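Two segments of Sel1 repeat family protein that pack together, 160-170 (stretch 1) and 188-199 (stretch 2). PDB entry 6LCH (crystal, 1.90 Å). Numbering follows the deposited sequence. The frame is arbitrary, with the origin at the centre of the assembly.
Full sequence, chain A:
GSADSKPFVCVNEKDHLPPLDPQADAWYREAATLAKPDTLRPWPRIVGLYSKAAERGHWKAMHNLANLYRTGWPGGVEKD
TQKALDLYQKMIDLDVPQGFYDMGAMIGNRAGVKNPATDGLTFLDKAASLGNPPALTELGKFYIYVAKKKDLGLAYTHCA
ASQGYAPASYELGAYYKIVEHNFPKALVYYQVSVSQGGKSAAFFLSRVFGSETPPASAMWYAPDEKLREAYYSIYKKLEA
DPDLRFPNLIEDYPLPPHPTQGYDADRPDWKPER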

# COMPACT_ATOMS: atom_id res chain seq x y z
N ALA A 160 -8.48 -0.16 6.05
CA ALA A 160 -7.27 -0.59 5.36
C ALA A 160 -6.05 -0.56 6.28
O ALA A 160 -5.23 -1.48 6.26
CB ALA A 160 -7.04 0.28 4.13
N ALA A 161 -5.92 0.49 7.10
CA ALA A 161 -4.73 0.58 7.95
C ALA A 161 -4.77 -0.42 9.09
O ALA A 161 -3.72 -0.88 9.54
CB ALA A 161 -4.56 1.98 8.51
N SER A 162 -5.97 -0.76 9.59
CA SER A 162 -6.06 -1.77 10.64
C SER A 162 -5.53 -3.12 10.19
O SER A 162 -5.17 -3.94 11.04
CB SER A 162 -7.51 -1.90 11.13
OG SER A 162 -8.35 -2.52 10.16
N GLN A 163 -5.45 -3.36 8.88
CA GLN A 163 -4.85 -4.56 8.33
C GLN A 163 -3.35 -4.40 8.10
O GLN A 163 -2.73 -5.28 7.48
CB GLN A 163 -5.55 -4.96 7.03
CG GLN A 163 -7.06 -5.04 7.18
CD GLN A 163 -7.77 -5.45 5.89
OE1 GLN A 163 -7.47 -6.50 5.32
NE2 GLN A 163 -8.71 -4.63 5.45
N GLY A 164 -2.75 -3.31 8.57
CA GLY A 164 -1.32 -3.11 8.47
C GLY A 164 -0.84 -2.54 7.16
O GLY A 164 0.36 -2.60 6.87
N TYR A 165 -1.74 -1.97 6.35
CA TYR A 165 -1.40 -1.45 5.03
C TYR A 165 -0.88 -0.03 5.19
O TYR A 165 -1.65 0.89 5.48
CB TYR A 165 -2.63 -1.52 4.13
CG TYR A 165 -2.42 -1.03 2.72
CD1 TYR A 165 -3.09 0.10 2.26
CD2 TYR A 165 -1.58 -1.69 1.84
CE1 TYR A 165 -2.92 0.56 0.97
CE2 TYR A 165 -1.41 -1.24 0.54
CZ TYR A 165 -2.08 -0.12 0.12
OH TYR A 165 -1.92 0.34 -1.17
N ALA A 166 0.43 0.15 4.99
CA ALA A 166 1.07 1.43 5.28
C ALA A 166 0.52 2.61 4.49
O ALA A 166 0.31 3.67 5.10
CB ALA A 166 2.58 1.31 5.09
N PRO A 167 0.28 2.52 3.17
CA PRO A 167 -0.20 3.71 2.45
C PRO A 167 -1.54 4.22 2.94
O PRO A 167 -1.86 5.39 2.69
CB PRO A 167 -0.30 3.22 0.99
CG PRO A 167 0.64 2.07 0.92
CD PRO A 167 0.52 1.40 2.25
N ALA A 168 -2.34 3.40 3.62
CA ALA A 168 -3.58 3.89 4.21
C ALA A 168 -3.29 4.75 5.43
O ALA A 168 -3.92 5.79 5.63
CB ALA A 168 -4.50 2.73 4.57
N SER A 169 -2.35 4.31 6.27
CA SER A 169 -1.93 5.13 7.40
C SER A 169 -1.26 6.41 6.94
O SER A 169 -1.32 7.43 7.63
CB SER A 169 -0.99 4.33 8.31
OG SER A 169 -1.69 3.32 9.02
N TYR A 170 -0.61 6.38 5.77
CA TYR A 170 -0.06 7.60 5.18
C TYR A 170 -1.18 8.57 4.82
O TYR A 170 -1.08 9.77 5.09
CB TYR A 170 0.78 7.27 3.95
CG TYR A 170 1.39 8.49 3.27
CD1 TYR A 170 2.65 8.94 3.61
CD2 TYR A 170 0.69 9.18 2.28
CE1 TYR A 170 3.21 10.05 3.00
CE2 TYR A 170 1.23 10.29 1.67
CZ TYR A 170 2.49 10.72 2.03
OH TYR A 170 3.03 11.82 1.41
N VAL A 188 1.52 11.19 14.30
CA VAL A 188 1.30 9.86 14.86
C VAL A 188 1.02 8.86 13.74
O VAL A 188 1.57 7.75 13.73
CB VAL A 188 0.15 9.88 15.88
CG1 VAL A 188 -0.32 8.46 16.20
CG2 VAL A 188 0.58 10.60 17.15
N TYR A 189 0.19 9.26 12.78
CA TYR A 189 -0.22 8.34 11.72
C TYR A 189 0.85 8.16 10.65
O TYR A 189 0.97 7.07 10.08
CB TYR A 189 -1.53 8.83 11.10
CG TYR A 189 -2.73 8.33 11.85
CD1 TYR A 189 -3.68 9.20 12.36
CD2 TYR A 189 -2.92 6.97 12.05
CE1 TYR A 189 -4.79 8.72 13.05
CE2 TYR A 189 -4.01 6.48 12.73
CZ TYR A 189 -4.94 7.36 13.22
OH TYR A 189 -6.03 6.86 13.89
N TYR A 190 1.61 9.21 10.34
CA TYR A 190 2.76 9.04 9.47
C TYR A 190 3.75 8.04 10.06
O TYR A 190 4.33 7.22 9.35
CB TYR A 190 3.46 10.37 9.22
CG TYR A 190 2.78 11.29 8.22
CD1 TYR A 190 2.61 10.92 6.89
CD2 TYR A 190 2.34 12.55 8.60
CE1 TYR A 190 2.00 11.77 5.98
CE2 TYR A 190 1.73 13.40 7.70
CZ TYR A 190 1.57 13.02 6.40
OH TYR A 190 0.96 13.88 5.52
N GLN A 191 3.94 8.10 11.39
CA GLN A 191 4.87 7.17 12.03
C GLN A 191 4.35 5.74 11.97
O GLN A 191 5.11 4.82 11.66
CB GLN A 191 5.11 7.60 13.48
CG GLN A 191 6.35 6.95 14.09
CD GLN A 191 6.42 7.07 15.60
OE1 GLN A 191 5.40 7.23 16.26
NE2 GLN A 191 7.62 6.98 16.14
N VAL A 192 3.06 5.54 12.27
CA VAL A 192 2.46 4.22 12.14
C VAL A 192 2.65 3.68 10.73
O VAL A 192 2.94 2.49 10.53
CB VAL A 192 0.97 4.26 12.53
CG1 VAL A 192 0.25 3.01 12.04
CG2 VAL A 192 0.82 4.42 14.02
N SER A 193 2.51 4.55 9.73
CA SER A 193 2.77 4.16 8.35
C SER A 193 4.18 3.64 8.17
O SER A 193 4.40 2.62 7.49
CB SER A 193 2.51 5.36 7.42
OG SER A 193 2.67 5.00 6.06
N VAL A 194 5.16 4.30 8.78
CA VAL A 194 6.55 3.84 8.70
C VAL A 194 6.69 2.45 9.29
O VAL A 194 7.27 1.55 8.66
CB VAL A 194 7.49 4.84 9.40
CG1 VAL A 194 8.92 4.34 9.34
CG2 VAL A 194 7.37 6.21 8.77
N SER A 195 6.15 2.24 10.49
CA SER A 195 6.24 0.94 11.14
C SER A 195 5.57 -0.17 10.35
O SER A 195 5.80 -1.35 10.65
CB SER A 195 5.64 1.00 12.55
OG SER A 195 4.24 1.27 12.51
N GLN A 196 4.75 0.17 9.35
CA GLN A 196 4.10 -0.81 8.49
C GLN A 196 4.79 -0.95 7.14
O GLN A 196 4.22 -1.57 6.23
CB GLN A 196 2.63 -0.44 8.28
CG GLN A 196 1.80 -0.43 9.54
CD GLN A 196 0.52 0.36 9.36
OE1 GLN A 196 0.41 1.17 8.44
NE2 GLN A 196 -0.45 0.14 10.24
N GLY A 197 5.99 -0.40 6.98
CA GLY A 197 6.67 -0.44 5.70
C GLY A 197 6.43 0.77 4.83
O GLY A 197 6.70 0.71 3.62
N GLY A 198 5.93 1.86 5.39
CA GLY A 198 5.67 3.05 4.61
C GLY A 198 6.92 3.75 4.14
O GLY A 198 7.64 4.36 4.94
N LYS A 199 7.19 3.65 2.84
CA LYS A 199 8.32 4.34 2.22
C LYS A 199 8.12 5.85 2.21
O LYS A 199 8.98 6.60 2.67
CB LYS A 199 8.52 3.81 0.80
CG LYS A 199 9.44 4.61 -0.07
CD LYS A 199 10.59 3.80 -0.60
CE LYS A 199 10.18 2.80 -1.68
NZ LYS A 199 9.98 3.45 -2.99
O HOH W 1 2.26 -1.99 4.50

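This is a close antiparallel helix-helix contact with small residues at its centre, tied by two serine hydrogen bonds and finished by an edge-to-face tyrosine pair at one end. The axes of helices 166-170 and 188-195 approach to 7.6 Å at 168°, and the closest CA atoms across the contact are those of Ala166 and Ser193, 4.4 Å apart.

Ala166, Ser169 and Ser193 occupy this close stretch. All three are buried, within a contact that covers 465 Å² in all, and both serine hydroxyls find acceptors inside it. Ser193, in the t rotamer and with its CB directed toward stretch 1, donates from OG to Ala166 O at 2.9 Å. That carbonyl also accepts the helical bond from Tyr170 N at 2.9 Å, so the serine shares an acceptor already used by the helix. Ser169, rotamer m, faces back: its CB packs 3.8 Å from Ser193 CB, while its OG donates to Gln196 OE1 at 3.1 Å. Gln196 has the largest area covered by the other stretch, 84 Å²; its CB rests 3.6 Å from Ala166 CB, so one side chain supplies both apolar packing and an acceptor.

Beyond the helix end, the chain turns through Gly197 and Gly198. Gly197 has backbone angles (93/16) that by themselves call for glycine, as do those of Gly164 across the contact. At Gly198 the reason is space: a CB would fall 2.4 Å from Ser193 OG, and Gly198 N already sits 3.4 Å from Ala166 CB. A water bridges the two stretches, donating to Gly164 O (3.1 Å) and Gln196 O (2.6 Å) and accepting from Ala166 N (2.9 Å).

At the Tyr170 end, where the CA atoms of Tyr170 and Tyr190 are 5.3 Å apart, the rings meet beside the backbones. Tyr190 presents its edge to the face of Tyr170, planes at 73°, with CE1 of Tyr190 3.6 Å from CE1 of Tyr170.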